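Local coordinates for ferredoxin (Thermus aquaticus, PDB 1H98), which carries electrons between partners in metabolism, using one [3Fe-4S] and one [4Fe-4S] cluster held within a small protein, at residues P1-C5 and C39-C45; C8-Q14 and D27-F32. The contacts are given in a common frame with arbitrary orientation. Residue numbers count along the deposited sequence, not the author numbering.

Interaction 1 of 2, residues P1-C5 and C39-C45. With SF4 (iron/sulfur cluster), chain B.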
loop_
_atom_site.group_PDB
_atom_site.type_symbol
_atom_site.label_atom_id
_atom_site.label_comp_id
_atom_site.label_asym_id
_atom_site.label_seq_id
_atom_site.Cartn_x
_atom_site.Cartn_y
_atom_site.Cartn_z
ATOM N N PRO A 1 -2.121 4.810 8.824
ATOM C CA PRO A 1 -2.267 4.457 7.388
ATOM C C PRO A 1 -1.817 3.021 7.095
ATOM O O PRO A 1 -1.246 2.366 7.969
ATOM C CB PRO A 1 -1.435 5.461 6.595
ATOM C CG PRO A 1 -0.581 6.112 7.683
ATOM C CD PRO A 1 -1.442 6.112 8.925
ATOM N N HIS A 2 -2.210 2.495 5.933
ATOM C CA HIS A 2 -1.795 1.159 5.504
ATOM C C HIS A 2 -0.636 1.388 4.532
ATOM O O HIS A 2 -0.514 2.474 3.962
ATOM C CB HIS A 2 -2.943 0.396 4.840
ATOM C CG HIS A 2 -3.844 -0.302 5.814
ATOM N ND1 HIS A 2 -4.413 0.339 6.894
ATOM C CD2 HIS A 2 -4.267 -1.586 5.875
ATOM C CE1 HIS A 2 -5.147 -0.520 7.580
ATOM N NE2 HIS A 2 -5.074 -1.697 6.981
ATOM N N VAL A 3 0.214 0.386 4.353
ATOM C CA VAL A 3 1.390 0.519 3.503
ATOM C C VAL A 3 1.546 -0.651 2.538
ATOM O O VAL A 3 1.361 -1.799 2.929
ATOM C CB VAL A 3 2.670 0.601 4.398
ATOM C CG1 VAL A 3 3.926 0.741 3.549
ATOM C CG2 VAL A 3 2.558 1.774 5.390
ATOM N N ILE A 4 1.855 -0.358 1.274
ATOM C CA ILE A 4 2.068 -1.414 0.284
ATOM C C ILE A 4 3.558 -1.750 0.320
ATOM O O ILE A 4 4.415 -0.883 0.091
ATOM C CB ILE A 4 1.642 -0.984 -1.152
ATOM C CG1 ILE A 4 0.121 -0.788 -1.209
ATOM C CG2 ILE A 4 2.096 -2.029 -2.168
ATOM C CD1 ILE A 4 -0.411 -0.357 -2.560
ATOM N N CYS A 5 3.863 -3.000 0.637
ATOM C CA CYS A 5 5.243 -3.434 0.749
ATOM C C CYS A 5 5.804 -4.161 -0.471
ATOM O O CYS A 5 5.174 -4.217 -1.532
ATOM C CB CYS A 5 5.422 -4.249 2.035
ATOM S SG CYS A 5 4.925 -3.335 3.534
ATOM N N CYS A 39 -5.545 7.818 3.232
ATOM C CA CYS A 39 -5.978 6.534 3.767
ATOM C C CYS A 39 -6.745 6.676 5.087
ATOM O O CYS A 39 -6.289 7.356 6.007
ATOM C CB CYS A 39 -4.764 5.619 3.952
ATOM S SG CYS A 39 -5.144 4.018 4.682
ATOM N N ILE A 40 -7.910 6.033 5.175
ATOM C CA ILE A 40 -8.739 6.086 6.384
ATOM C C ILE A 40 -8.585 4.843 7.262
ATOM O O ILE A 40 -9.317 4.669 8.239
ATOM C CB ILE A 40 -10.242 6.291 6.051
ATOM C CG1 ILE A 40 -10.768 5.134 5.203
ATOM C CG2 ILE A 40 -10.452 7.634 5.347
ATOM C CD1 ILE A 40 -12.244 5.237 4.904
ATOM N N ASP A 41 -7.656 3.968 6.886
ATOM C CA ASP A 41 -7.374 2.749 7.634
ATOM C C ASP A 41 -8.553 1.804 7.810
ATOM O O ASP A 41 -8.683 1.165 8.856
ATOM C CB ASP A 41 -6.787 3.090 9.012
ATOM C CG ASP A 41 -5.346 3.524 8.934
ATOM O OD1 ASP A 41 -4.537 2.757 8.390
ATOM O OD2 ASP A 41 -5.015 4.628 9.409
ATOM N N CYS A 42 -9.389 1.676 6.786
ATOM C CA CYS A 42 -10.528 0.773 6.884
ATOM C C CYS A 42 -10.099 -0.703 6.761
ATOM O O CYS A 42 -10.836 -1.602 7.162
ATOM C CB CYS A 42 -11.577 1.121 5.836
ATOM S SG CYS A 42 -11.060 0.755 4.164
ATOM N N GLY A 43 -8.925 -0.948 6.174
ATOM C CA GLY A 43 -8.410 -2.307 6.043
ATOM C C GLY A 43 -8.953 -3.181 4.924
ATOM O O GLY A 43 -8.462 -4.291 4.725
ATOM N N ALA A 44 -9.901 -2.666 4.148
ATOM C CA ALA A 44 -10.509 -3.425 3.051
ATOM C C ALA A 44 -9.523 -3.931 1.997
ATOM O O ALA A 44 -9.724 -4.986 1.396
ATOM C CB ALA A 44 -11.603 -2.594 2.385
ATOM N N CYS A 45 -8.452 -3.180 1.783
ATOM C CA CYS A 45 -7.453 -3.531 0.785
ATOM C C CYS A 45 -6.584 -4.733 1.140
ATOM O O CYS A 45 -6.032 -5.382 0.244
ATOM C CB CYS A 45 -6.557 -2.324 0.523
ATOM S SG CYS A 45 -5.790 -1.698 2.018
HETATM FE FE1 SF4 B . -6.529 2.845 3.325
HETATM FE FE2 SF4 B . -8.033 2.406 1.029
HETATM FE FE3 SF4 B . -6.712 0.301 2.244
HETATM FE FE4 SF4 B . -8.929 1.453 3.418
HETATM S S1 SF4 B . -8.879 0.284 1.412
HETATM S S2 SF4 B . -6.887 0.871 4.476
HETATM S S3 SF4 B . -8.652 3.669 2.873
HETATM S S4 SF4 B . -5.728 2.176 1.247
#
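A single carboxylate, that of D41, serves both the charged N-terminus of the chain and an imidazole lying against an iron–sulfur cluster. The amino group P1 N forms a salt bridge with D41 OD2 at 3.0 Å, while H2 ND1 donates a hydrogen bond to D41 OD1 at 2.8 Å. Two acceptor oxygens suit aspartate to this double task, and its short side chain holds both oxygens beside the first two residues of the chain. The H2 ring then lies with one face over the inorganic sulfur S2, its ND1 3.5 Å from SF4 S2, and its other nitrogen, NE2, reaches within 3.5 Å of G43 CA. The positive phi of G43 suits glycine, and its own N comes 3.2 Å from SF4 S2. H2 also packs on I34, I54 and P56, and H2 CD2 lies 4.1 Å from C45 SG.

Backbone and cluster are tied together as well. H2 N donates to C39 SG over 3.5 Å, and D41 N, from within the loop, donates to the same C39 SG at 3.3 Å; amide donors of this kind help to offset the negative charge of a thiolate ligand. Cysteine suits these places because its thiolate binds iron: C39 SG binds FE1 at 2.3 Å, C42 SG binds FE4 at 2.4 Å and C45 SG binds FE3 at 2.2 Å. The C39–C42–C45 spacing, CxxCxxC, completed by C20 from a distant part of the chain, is the classic [4Fe-4S] binding loop of bacterial-type ferredoxins.

Interaction 2 of 2, residues C8-Q14 and D27-F32. With F3S (Fe3-s4 cluster), chain C.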
loop_
_atom_site.group_PDB
_atom_site.type_symbol
_atom_site.label_atom_id
_atom_site.label_comp_id
_atom_site.label_asym_id
_atom_site.label_seq_id
_atom_site.Cartn_x
_atom_site.Cartn_y
_atom_site.Cartn_z
ATOM N N CYS A 8 4.371 -6.333 -3.936
ATOM C CA CYS A 8 3.686 -5.658 -5.040
ATOM C C CYS A 8 4.596 -5.475 -6.249
ATOM O O CYS A 8 4.127 -5.491 -7.389
ATOM C CB CYS A 8 3.158 -4.283 -4.593
ATOM S SG CYS A 8 2.140 -3.402 -5.826
ATOM N N ILE A 9 5.890 -5.308 -5.994
ATOM C CA ILE A 9 6.865 -5.101 -7.055
ATOM C C ILE A 9 6.902 -6.298 -7.996
ATOM O O ILE A 9 7.064 -7.439 -7.567
ATOM C CB ILE A 9 8.270 -4.841 -6.472
ATOM C CG1 ILE A 9 8.232 -3.614 -5.558
ATOM C CG2 ILE A 9 9.286 -4.625 -7.599
ATOM C CD1 ILE A 9 9.551 -3.326 -4.868
ATOM N N GLY A 10 6.739 -6.030 -9.284
ATOM C CA GLY A 10 6.751 -7.096 -10.265
ATOM C C GLY A 10 5.403 -7.776 -10.390
ATOM O O GLY A 10 5.250 -8.696 -11.188
ATOM N N VAL A 11 4.421 -7.330 -9.611
ATOM C CA VAL A 11 3.090 -7.922 -9.655
ATOM C C VAL A 11 2.032 -6.886 -10.024
ATOM O O VAL A 11 1.347 -7.037 -11.028
ATOM C CB VAL A 11 2.727 -8.588 -8.310
ATOM C CG1 VAL A 11 1.317 -9.173 -8.368
ATOM C CG2 VAL A 11 3.739 -9.679 -7.987
ATOM N N LYS A 12 1.909 -5.840 -9.212
ATOM C CA LYS A 12 0.941 -4.769 -9.445
ATOM C C LYS A 12 -0.423 -5.302 -9.882
ATOM O O LYS A 12 -1.006 -4.836 -10.863
ATOM C CB LYS A 12 1.491 -3.773 -10.470
ATOM C CG LYS A 12 2.772 -3.093 -10.015
ATOM C CD LYS A 12 3.371 -2.192 -11.086
ATOM C CE LYS A 12 2.462 -1.019 -11.408
ATOM N NZ LYS A 12 3.067 -0.108 -12.417
ATOM N N ASP A 13 -0.946 -6.242 -9.101
ATOM C CA ASP A 13 -2.227 -6.878 -9.383
ATOM C C ASP A 13 -3.395 -5.906 -9.502
ATOM O O ASP A 13 -4.298 -6.119 -10.307
ATOM C CB ASP A 13 -2.531 -7.930 -8.317
ATOM C CG ASP A 13 -3.866 -8.597 -8.532
ATOM O OD1 ASP A 13 -3.936 -9.579 -9.301
ATOM O OD2 ASP A 13 -4.849 -8.129 -7.936
ATOM N N GLN A 14 -3.413 -4.895 -8.638
ATOM C CA GLN A 14 -4.443 -3.856 -8.619
ATOM C C GLN A 14 -5.824 -4.191 -8.060
ATOM O O GLN A 14 -6.711 -3.337 -8.075
ATOM C CB GLN A 14 -4.556 -3.176 -9.988
ATOM C CG GLN A 14 -3.282 -2.448 -10.395
ATOM C CD GLN A 14 -3.254 -2.074 -11.866
ATOM O OE1 GLN A 14 -4.038 -1.243 -12.322
ATOM N NE2 GLN A 14 -2.334 -2.674 -12.613
ATOM N N ASP A 27 -0.540 4.485 -8.759
ATOM C CA ASP A 27 0.559 3.860 -9.485
ATOM C C ASP A 27 1.859 4.601 -9.183
ATOM O O ASP A 27 1.988 5.784 -9.490
ATOM C CB ASP A 27 0.267 3.904 -10.993
ATOM C CG ASP A 27 1.228 3.054 -11.813
ATOM O OD1 ASP A 27 2.277 2.619 -11.298
ATOM O OD2 ASP A 27 0.929 2.814 -12.996
ATOM N N GLY A 28 2.826 3.895 -8.607
ATOM C CA GLY A 28 4.097 4.510 -8.280
ATOM C C GLY A 28 5.245 4.019 -9.141
ATOM O O GLY A 28 6.409 4.187 -8.780
ATOM N N GLY A 29 4.930 3.399 -10.273
ATOM C CA GLY A 29 5.972 2.903 -11.153
ATOM C C GLY A 29 6.254 1.431 -10.935
ATOM O O GLY A 29 5.604 0.582 -11.542
ATOM N N ASP A 30 7.196 1.113 -10.052
ATOM C CA ASP A 30 7.520 -0.286 -9.791
ATOM C C ASP A 30 6.512 -0.978 -8.866
ATOM O O ASP A 30 6.528 -2.200 -8.723
ATOM C CB ASP A 30 8.962 -0.436 -9.275
ATOM C CG ASP A 30 9.179 0.155 -7.880
ATOM O OD1 ASP A 30 8.369 0.985 -7.400
ATOM O OD2 ASP A 30 10.200 -0.216 -7.264
ATOM N N GLN A 31 5.622 -0.191 -8.270
ATOM C CA GLN A 31 4.594 -0.717 -7.375
ATOM C C GLN A 31 3.537 0.361 -7.170
ATOM O O GLN A 31 3.737 1.517 -7.555
ATOM C CB GLN A 31 5.199 -1.073 -6.006
ATOM C CG GLN A 31 5.746 0.127 -5.215
ATOM C CD GLN A 31 6.077 -0.213 -3.761
ATOM O OE1 GLN A 31 7.219 -0.511 -3.422
ATOM N NE2 GLN A 31 5.073 -0.155 -2.897
ATOM N N PHE A 32 2.388 -0.033 -6.638
ATOM C CA PHE A 32 1.345 0.933 -6.320
ATOM C C PHE A 32 1.669 1.377 -4.893
ATOM O O PHE A 32 2.478 0.739 -4.215
ATOM C CB PHE A 32 -0.045 0.298 -6.405
ATOM C CG PHE A 32 -0.700 0.466 -7.746
ATOM C CD1 PHE A 32 -0.202 -0.188 -8.871
ATOM C CD2 PHE A 32 -1.784 1.320 -7.899
ATOM C CE1 PHE A 32 -0.774 0.015 -10.134
ATOM C CE2 PHE A 32 -2.363 1.531 -9.158
ATOM C CZ PHE A 32 -1.852 0.875 -10.275
HETATM FE FE1 F3S C . -2.554 -3.815 -4.973
HETATM FE FE3 F3S C . 0.141 -4.296 -5.544
HETATM FE FE4 F3S C . -1.410 -6.210 -4.279
HETATM S S1 F3S C . -1.399 -3.246 -6.895
HETATM S S2 F3S C . -3.497 -5.887 -5.223
HETATM S S3 F3S C . -0.847 -4.111 -3.423
HETATM S S4 F3S C . 0.096 -6.551 -5.981
HETATM O O HOH W 1 6.781 -3.825 -11.009
#
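This is a mixed polar and apolar surface contact between two loops: the cluster-binding loop C8-Q14, which leads into helix 15-19, and the turn D27-F32, which joins strands 25-27 and 32-34. K12 spans the gap. Its long aliphatic chain passes F32, where K12 CE and Q14 CG lie 3.6 and 3.5 Å from F32 CE1, and its ammonium donates to G29 O (K12 NZ to O, 2.8 Å) and forms a salt bridge with D27 (K12 NZ to OD1, 3.1 Å). D27 OD1 also accepts from G29 N at 2.9 Å, an Asx turn; G29 has backbone angles that call for glycine. At the other end, a water accepts from G10 N and donates to D30 O, 2.8 Å from each, whereas the D30 carboxylate turns to K70. C8 SG binds FE3 of the [3Fe-4S] cluster at 2.2 Å and accepts a hydrogen bond from F32 N over 3.5 Å. Besides holding the loop through K12, the turn thus helps to offset charge on a cluster ligand.

In the fold
The two contacts lie on opposite sides of the chain's centre, about 15 Å apart between centres, each beside one cluster. Along the chain, interaction 2 falls wholly between the two halves of interaction 1: 1-5 comes first, then 8-14 and 27-32, and 39-45 last. Strand 2-4, paired with strand 54-56, runs from one cluster region toward the other, and the contacts meet where I4 O probably accepts a hydrogen bond from Q31 NE2 at 3.1 Å. Helix 66-74 packs on V3 and C5 of segment 1-5, which lie beyond the contact with 39-45, and on I9 and Q31 of interaction 2. The small fold thus holds two redox centres close together, as suits an electron carrier.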